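Local coordinates for spherulin-3A (Physarum polycephalum, PDB 1HDF), which serves as a calcium-binding structural protein of the cytoplasm, built as a beta/gamma-crystallin domain of two Greek key motifs, at residues 13-18 / 56-61; 26-31 / 38-43. All coordinates share one frame; numbering follows the deposited sequence.

From the N terminus the chain first lays down strand 2-4, then reaches residues 13-18, which wait for their partner until 56-61, 38 residues on; contact 1 closes this long loop. Inside it nests contact 2, a shorter loop closed when 38-43 folds back on 26-31. The two meet directly, because strands 15-18 and 27-30 are antiparallel neighbours in one sheet, L17 N lying 2.8 Å from W28 O, a probable hydrogen bond. Contact 1 ties this sheet to the second one, which holds strand 56-61, while contact 2 lays the loop before strand 49-52 against strand 27-30. Their centres are about 11 Å apart.

Contact 1: 13-18 / 56-61; sequences GEVFLY and TKAFIF
T56 reaches across to G13 with its hydroxyl. From T56 CB the side chain divides. T56 CG2 lies alongside the glycine, 4.1 Å from G13 CA. T56 OG1 takes the amide hydrogen of G13 N at 2.7 Å, and the bond is nearly straight, at 166°. The torsion chi1 of -55° sets OG1 opposite the carbonyl carbon and beside the backbone N of T56, and from there it also bonds P54 O. Two bonds thus grip this buried hydroxyl and fix its rotation. At its phi of 84° any side chain on G13 would collide with the carbonyl oxygen just before it, which calls for glycine here. Farther along the strand, V15 points toward 56-61 and V15 CG2 meets A58 CB at 4.1 Å, a light apolar touch. V96 of strand 93-98 packs against both V15 and T56, and V50 of strand 49-52 also touches V15, so the pair belongs to a wider hydrophobic core. Strands 15-18 and 56-61 lie in different sheets and share no backbone bonds; side chains meeting in this way between two sheets are characteristic of the beta-sandwich of the beta/gamma-crystallin domain.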
ATOM      1  N   GLY A  13      -4.164  13.053   5.180  1.00 13.61           N
ATOM      2  CA  GLY A  13      -4.218  11.999   4.182  1.00 13.23           C
ATOM      3  C   GLY A  13      -5.386  12.105   3.215  1.00 12.84           C
ATOM      4  O   GLY A  13      -5.589  11.223   2.382  1.00 11.88           O
ATOM      5  N   GLU A  14      -6.162  13.179   3.326  1.00 13.03           N
ATOM      6  CA  GLU A  14      -7.296  13.366   2.429  1.00 13.38           C
ATOM      7  C   GLU A  14      -7.118  14.586   1.552  1.00 12.61           C
ATOM      8  O   GLU A  14      -6.551  15.597   1.970  1.00 12.17           O
ATOM      9  CB  GLU A  14      -8.597  13.547   3.199  1.00 13.80           C
ATOM     10  CG  GLU A  14      -8.853  12.545   4.288  1.00 15.42           C
ATOM     11  CD  GLU A  14     -10.189  12.790   4.959  1.00 16.04           C
ATOM     12  OE1 GLU A  14     -10.498  13.960   5.284  1.00 15.72           O
ATOM     13  OE2 GLU A  14     -10.933  11.811   5.161  1.00 17.81           O
ATOM     14  N   VAL A  15      -7.619  14.480   0.330  1.00 11.83           N
ATOM     15  CA  VAL A  15      -7.560  15.572  -0.618  1.00 10.50           C
ATOM     16  C   VAL A  15      -8.933  15.659  -1.257  1.00 10.37           C
ATOM     17  O   VAL A  15      -9.465  14.658  -1.735  1.00  9.21           O
ATOM     18  CB  VAL A  15      -6.508  15.320  -1.715  1.00  9.98           C
ATOM     19  CG1 VAL A  15      -6.558  16.452  -2.741  1.00 10.91           C
ATOM     20  CG2 VAL A  15      -5.121  15.233  -1.093  1.00  9.58           C
ATOM     21  N   PHE A  16      -9.513  16.852  -1.240  1.00  9.81           N
ATOM     22  CA  PHE A  16     -10.829  17.063  -1.820  1.00  8.92           C
ATOM     23  C   PHE A  16     -10.665  17.701  -3.182  1.00  8.49           C
ATOM     24  O   PHE A  16     -10.037  18.748  -3.303  1.00  8.89           O
ATOM     25  CB  PHE A  16     -11.679  17.988  -0.940  1.00  7.33           C
ATOM     26  CG  PHE A  16     -12.106  17.383   0.368  1.00  6.66           C
ATOM     27  CD1 PHE A  16     -11.977  16.010   0.605  1.00  7.40           C
ATOM     28  CD2 PHE A  16     -12.669  18.187   1.363  1.00  6.12           C
ATOM     29  CE1 PHE A  16     -12.406  15.449   1.824  1.00  7.32           C
ATOM     30  CE2 PHE A  16     -13.098  17.640   2.579  1.00  6.94           C
ATOM     31  CZ  PHE A  16     -12.967  16.266   2.811  1.00  5.80           C
ATOM     32  N   LEU A  17     -11.227  17.057  -4.200  1.00  9.01           N
ATOM     33  CA  LEU A  17     -11.165  17.548  -5.569  1.00  9.52           C
ATOM     34  C   LEU A  17     -12.563  18.033  -5.959  1.00 10.59           C
ATOM     35  O   LEU A  17     -13.539  17.307  -5.798  1.00 11.01           O
ATOM     36  CB  LEU A  17     -10.708  16.426  -6.509  1.00  7.43           C
ATOM     37  CG  LEU A  17      -9.339  15.803  -6.192  1.00  8.27           C
ATOM     38  CD1 LEU A  17      -9.021  14.691  -7.191  1.00  6.79           C
ATOM     39  CD2 LEU A  17      -8.252  16.893  -6.223  1.00  6.61           C
ATOM     40  N   TYR A  18     -12.655  19.261  -6.458  1.00 11.17           N
ATOM     41  CA  TYR A  18     -13.939  19.826  -6.852  1.00 10.72           C
ATOM     42  C   TYR A  18     -13.982  20.109  -8.345  1.00 11.02           C
ATOM     43  O   TYR A  18     -13.007  20.593  -8.922  1.00 10.78           O
ATOM     44  CB  TYR A  18     -14.206  21.119  -6.083  1.00 10.98           C
ATOM     45  CG  TYR A  18     -14.102  20.980  -4.584  1.00 10.12           C
ATOM     46  CD1 TYR A  18     -12.860  20.931  -3.955  1.00 10.49           C
ATOM     47  CD2 TYR A  18     -15.249  20.897  -3.794  1.00  9.52           C
ATOM     48  CE1 TYR A  18     -12.761  20.801  -2.569  1.00  9.30           C
ATOM     49  CE2 TYR A  18     -15.164  20.768  -2.416  1.00  8.89           C
ATOM     50  CZ  TYR A  18     -13.919  20.717  -1.807  1.00 10.19           C
ATOM     51  OH  TYR A  18     -13.836  20.553  -0.443  1.00 12.60           O
ATOM     52  N   THR A  56      -0.060  16.622   4.953  1.00 16.75           N
ATOM     53  CA  THR A  56      -0.246  15.918   3.697  1.00 16.19           C
ATOM     54  C   THR A  56       0.314  16.691   2.512  1.00 15.66           C
ATOM     55  O   THR A  56       0.257  17.915   2.471  1.00 15.27           O
ATOM     56  CB  THR A  56      -1.748  15.660   3.437  1.00 16.45           C
ATOM     57  OG1 THR A  56      -2.321  14.967   4.553  1.00 16.93           O
ATOM     58  CG2 THR A  56      -1.933  14.825   2.179  1.00 15.71           C
ATOM     59  N   LYS A  57       0.870  15.968   1.549  1.00 14.77           N
ATOM     60  CA  LYS A  57       1.381  16.599   0.343  1.00 13.58           C
ATOM     61  C   LYS A  57       0.574  15.991  -0.788  1.00 13.74           C
ATOM     62  O   LYS A  57       0.177  14.826  -0.719  1.00 13.19           O
ATOM     63  CB  LYS A  57       2.860  16.282   0.129  1.00 12.90           C
ATOM     64  CG  LYS A  57       3.762  17.501   0.053  1.00 13.78           C
ATOM     65  CD  LYS A  57       3.917  18.156   1.415  1.00 13.68           C
ATOM     66  CE  LYS A  57       5.117  19.083   1.444  1.00 13.24           C
ATOM     67  NZ  LYS A  57       5.384  19.565   2.827  1.00 15.10           N
ATOM     68  N   ALA A  58       0.317  16.778  -1.823  1.00 13.31           N
ATOM     69  CA  ALA A  58      -0.425  16.280  -2.963  1.00 12.99           C
ATOM     70  C   ALA A  58       0.309  16.657  -4.240  1.00 12.62           C
ATOM     71  O   ALA A  58       0.762  17.791  -4.398  1.00 12.96           O
ATOM     72  CB  ALA A  58      -1.819  16.863  -2.970  1.00 13.77           C
ATOM     73  N   PHE A  59       0.443  15.694  -5.141  1.00 11.46           N
ATOM     74  CA  PHE A  59       1.102  15.929  -6.415  1.00 11.38           C
ATOM     75  C   PHE A  59       0.107  15.622  -7.536  1.00 11.93           C
ATOM     76  O   PHE A  59      -0.306  14.475  -7.728  1.00 11.90           O
ATOM     77  CB  PHE A  59       2.349  15.048  -6.533  1.00 11.97           C
ATOM     78  CG  PHE A  59       3.381  15.306  -5.460  1.00 11.50           C
ATOM     79  CD1 PHE A  59       3.238  14.760  -4.189  1.00 11.11           C
ATOM     80  CD2 PHE A  59       4.478  16.120  -5.716  1.00 10.86           C
ATOM     81  CE1 PHE A  59       4.177  15.022  -3.182  1.00 10.73           C
ATOM     82  CE2 PHE A  59       5.420  16.388  -4.718  1.00 11.44           C
ATOM     83  CZ  PHE A  59       5.265  15.836  -3.448  1.00 10.28           C
ATOM     84  N   ILE A  60      -0.289  16.658  -8.262  1.00 12.76           N
ATOM     85  CA  ILE A  60      -1.245  16.510  -9.352  1.00 12.55           C
ATOM     86  C   ILE A  60      -0.529  16.531 -10.704  1.00 12.97           C
ATOM     87  O   ILE A  60       0.301  17.397 -10.960  1.00 12.97           O
ATOM     88  CB  ILE A  60      -2.297  17.634  -9.286  1.00 12.78           C
ATOM     89  CG1 ILE A  60      -1.595  18.997  -9.245  1.00 12.15           C
ATOM     90  CG2 ILE A  60      -3.170  17.452  -8.053  1.00  7.39           C
ATOM     91  CD1 ILE A  60      -2.547  20.174  -9.244  1.00 16.70           C
ATOM     92  N   PHE A  61      -0.860  15.569 -11.562  1.00 13.74           N
ATOM     93  CA  PHE A  61      -0.234  15.443 -12.878  1.00 13.36           C
ATOM     94  C   PHE A  61      -1.197  15.668 -14.027  1.00 14.29           C
ATOM     95  O   PHE A  61      -2.370  15.289 -13.952  1.00 13.94           O
ATOM     96  CB  PHE A  61       0.398  14.057 -13.014  1.00 11.38           C
ATOM     97  CG  PHE A  61       1.404  13.768 -11.957  1.00 11.75           C
ATOM     98  CD1 PHE A  61       0.996  13.531 -10.643  1.00 10.31           C
ATOM     99  CD2 PHE A  61       2.764  13.831 -12.241  1.00  9.78           C
ATOM    100  CE1 PHE A  61       1.925  13.371  -9.633  1.00  9.93           C
ATOM    101  CE2 PHE A  61       3.703  13.673 -11.236  1.00  9.37           C
ATOM    102  CZ  PHE A  61       3.287  13.443  -9.931  1.00 10.45           C
TER

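Contact 2: 26-31 / 38-43; sequences DSWKVT and RSVSGL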
ATOM      1  N   ASP A  26     -19.540  18.890  -8.364  1.00 18.25           N
ATOM      2  CA  ASP A  26     -19.236  17.530  -7.942  1.00 17.34           C
ATOM      3  C   ASP A  26     -17.886  17.507  -7.247  1.00 17.18           C
ATOM      4  O   ASP A  26     -16.964  18.229  -7.635  1.00 18.01           O
ATOM      5  CB  ASP A  26     -19.248  16.589  -9.147  1.00 17.27           C
ATOM      6  CG  ASP A  26     -20.634  16.470  -9.772  1.00 18.19           C
ATOM      7  OD1 ASP A  26     -21.626  16.427  -9.006  1.00 15.22           O
ATOM      8  OD2 ASP A  26     -20.738  16.416 -11.019  1.00 19.72           O
ATOM      9  N   SER A  27     -17.779  16.688  -6.207  1.00 16.20           N
ATOM     10  CA  SER A  27     -16.549  16.606  -5.441  1.00 16.09           C
ATOM     11  C   SER A  27     -16.117  15.167  -5.197  1.00 15.46           C
ATOM     12  O   SER A  27     -16.894  14.228  -5.386  1.00 14.92           O
ATOM     13  CB  SER A  27     -16.729  17.330  -4.107  1.00 15.75           C
ATOM     14  OG  SER A  27     -17.749  16.715  -3.334  1.00 17.14           O
ATOM     15  N   TRP A  28     -14.866  15.008  -4.770  1.00 13.94           N
ATOM     16  CA  TRP A  28     -14.292  13.695  -4.503  1.00 12.99           C
ATOM     17  C   TRP A  28     -13.240  13.755  -3.388  1.00 13.05           C
ATOM     18  O   TRP A  28     -12.425  14.682  -3.319  1.00 11.97           O
ATOM     19  CB  TRP A  28     -13.624  13.148  -5.773  1.00 12.85           C
ATOM     20  CG  TRP A  28     -14.560  12.821  -6.912  1.00 14.73           C
ATOM     21  CD1 TRP A  28     -15.206  11.637  -7.128  1.00 15.44           C
ATOM     22  CD2 TRP A  28     -14.930  13.679  -8.000  1.00 15.84           C
ATOM     23  NE1 TRP A  28     -15.949  11.702  -8.283  1.00 15.99           N
ATOM     24  CE2 TRP A  28     -15.798  12.946  -8.837  1.00 16.14           C
ATOM     25  CE3 TRP A  28     -14.611  14.996  -8.348  1.00 17.28           C
ATOM     26  CZ2 TRP A  28     -16.351  13.484 -10.002  1.00 16.02           C
ATOM     27  CZ3 TRP A  28     -15.162  15.534  -9.508  1.00 17.12           C
ATOM     28  CH2 TRP A  28     -16.024  14.774 -10.320  1.00 16.43           C
ATOM     29  N   LYS A  29     -13.285  12.772  -2.497  1.00 12.03           N
ATOM     30  CA  LYS A  29     -12.308  12.680  -1.432  1.00 11.23           C
ATOM     31  C   LYS A  29     -11.346  11.596  -1.890  1.00 10.68           C
ATOM     32  O   LYS A  29     -11.762  10.489  -2.239  1.00  9.52           O
ATOM     33  CB  LYS A  29     -12.953  12.271  -0.105  1.00 12.21           C
ATOM     34  CG  LYS A  29     -11.922  11.895   0.957  1.00 14.10           C
ATOM     35  CD  LYS A  29     -12.425  12.115   2.375  1.00 17.05           C
ATOM     36  CE  LYS A  29     -13.537  11.145   2.745  1.00 20.28           C
ATOM     37  NZ  LYS A  29     -14.022  11.393   4.140  1.00 20.34           N
ATOM     38  N   VAL A  30     -10.063  11.922  -1.906  1.00 10.32           N
ATOM     39  CA  VAL A  30      -9.050  10.972  -2.328  1.00 10.04           C
ATOM     40  C   VAL A  30      -7.998  10.756  -1.252  1.00 10.63           C
ATOM     41  O   VAL A  30      -7.630  11.681  -0.537  1.00 11.16           O
ATOM     42  CB  VAL A  30      -8.318  11.466  -3.586  1.00 11.17           C
ATOM     43  CG1 VAL A  30      -7.218  10.485  -3.963  1.00 11.03           C
ATOM     44  CG2 VAL A  30      -9.300  11.639  -4.731  1.00  9.10           C
ATOM     45  N   THR A  31      -7.529   9.522  -1.137  1.00 11.35           N
ATOM     46  CA  THR A  31      -6.473   9.174  -0.196  1.00 12.95           C
ATOM     47  C   THR A  31      -5.575   8.247  -1.010  1.00 14.04           C
ATOM     48  O   THR A  31      -5.994   7.726  -2.043  1.00 14.41           O
ATOM     49  CB  THR A  31      -6.995   8.397   1.023  1.00 11.77           C
ATOM     50  OG1 THR A  31      -7.466   7.120   0.593  1.00 13.55           O
ATOM     51  CG2 THR A  31      -8.128   9.156   1.710  1.00 12.21           C
ATOM     52  N   ARG A  38      -9.107   8.217 -14.871  1.00 15.27           N
ATOM     53  CA  ARG A  38     -10.053   7.592 -15.785  1.00 16.33           C
ATOM     54  C   ARG A  38     -10.777   6.436 -15.103  1.00 15.85           C
ATOM     55  O   ARG A  38     -11.823   5.988 -15.570  1.00 15.75           O
ATOM     56  CB  ARG A  38      -9.318   7.046 -17.008  1.00 16.62           C
ATOM     57  CG  ARG A  38      -9.513   7.828 -18.280  1.00 17.92           C
ATOM     58  CD  ARG A  38      -8.607   9.010 -18.367  1.00 19.80           C
ATOM     59  NE  ARG A  38      -7.789   8.966 -19.575  1.00 22.14           N
ATOM     60  CZ  ARG A  38      -6.807   8.098 -19.785  1.00 20.84           C
ATOM     61  NH1 ARG A  38      -6.511   7.194 -18.868  1.00 22.39           N
ATOM     62  NH2 ARG A  38      -6.118   8.136 -20.919  1.00 21.05           N
ATOM     63  N   SER A  39     -10.203   5.945 -14.012  1.00 15.35           N
ATOM     64  CA  SER A  39     -10.788   4.830 -13.281  1.00 15.91           C
ATOM     65  C   SER A  39     -12.026   5.266 -12.515  1.00 15.67           C
ATOM     66  O   SER A  39     -12.773   4.425 -12.013  1.00 16.77           O
ATOM     67  CB  SER A  39      -9.760   4.234 -12.312  1.00 15.96           C
ATOM     68  OG  SER A  39      -9.278   5.217 -11.412  1.00 17.10           O
ATOM     69  N   VAL A  40     -12.231   6.579 -12.423  1.00 15.13           N
ATOM     70  CA  VAL A  40     -13.395   7.142 -11.728  1.00 14.55           C
ATOM     71  C   VAL A  40     -14.217   7.924 -12.755  1.00 14.37           C
ATOM     72  O   VAL A  40     -13.755   8.917 -13.309  1.00 12.71           O
ATOM     73  CB  VAL A  40     -12.961   8.095 -10.585  1.00 15.22           C
ATOM     74  CG1 VAL A  40     -14.190   8.652  -9.871  1.00 14.53           C
ATOM     75  CG2 VAL A  40     -12.062   7.354  -9.601  1.00 15.05           C
ATOM     76  N   SER A  41     -15.436   7.460 -13.016  1.00 14.80           N
ATOM     77  CA  SER A  41     -16.309   8.102 -13.995  1.00 14.36           C
ATOM     78  C   SER A  41     -16.447   9.614 -13.812  1.00 13.95           C
ATOM     79  O   SER A  41     -16.818  10.095 -12.734  1.00 14.68           O
ATOM     80  CB  SER A  41     -17.700   7.458 -13.961  1.00 15.61           C
ATOM     81  OG  SER A  41     -18.488   7.889 -15.066  1.00 13.85           O
ATOM     82  N   GLY A  42     -16.144  10.350 -14.876  1.00 12.76           N
ATOM     83  CA  GLY A  42     -16.247  11.799 -14.853  1.00 13.21           C
ATOM     84  C   GLY A  42     -15.218  12.573 -14.041  1.00 13.44           C
ATOM     85  O   GLY A  42     -15.375  13.777 -13.853  1.00 13.84           O
ATOM     86  N   LEU A  43     -14.165  11.908 -13.573  1.00 13.22           N
ATOM     87  CA  LEU A  43     -13.142  12.568 -12.764  1.00 13.16           C
ATOM     88  C   LEU A  43     -12.056  13.202 -13.617  1.00 13.24           C
ATOM     89  O   LEU A  43     -11.599  14.313 -13.341  1.00 13.27           O
ATOM     90  CB  LEU A  43     -12.484  11.561 -11.819  1.00 13.58           C
ATOM     91  CG  LEU A  43     -11.888  12.034 -10.487  1.00 14.48           C
ATOM     92  CD1 LEU A  43     -10.847  11.016 -10.027  1.00 13.09           C
ATOM     93  CD2 LEU A  43     -11.253  13.395 -10.628  1.00 13.47           C
TER
HETATM   94  O   HOH W   1     -17.623  10.276 -10.014  1.00 19.02           O
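Within the first Greek key motif, the loop between strands 33-34 and 49-52 folds over W28 of strand 27-30. The indole carries nearly all of the contact. L43 covers one face, its CG 4.2 Å above the plane and over the centre of the ring system. V40 comes in obliquely at the pyrrole end, CG1 lying 3.9 Å from W28 NE1; the two side chains run past each other in opposite directions. At the benzene end the carbonyl oxygen of G42 approaches, also obliquely, with G42 O 3.7 Å from W28 CH2. With CG anti to the carbonyl carbon (chi1 -67°) and the ring turned across the CA-CB-CG plane (chi2 -88°), W28 presents one face to L43 and its NE1 edge to a water. No direct hydrogen bond joins the segments. Instead this water, in the plane of the indole, accepts from W28 NE1 at 2.8 Å and donates to S41 O, pinning the ring edge to the loop backbone. The loop has its own brace, L43 N bonding V40 O at 3.0 Å, and G42 takes a positive phi of 72° that favours glycine. V2 of strand 2-4 packs on both W28 and V40, and F37 touches L43. A leucine in place of W28 would probably leave the bridging water without its indole donor and open a gap beneath L43 and beside V40. The loop runs on to the calcium ligands D45, V46 and S48, so the contact joins strand 27-30 to the approach to the calcium sites of this beta/gamma-crystallin domain.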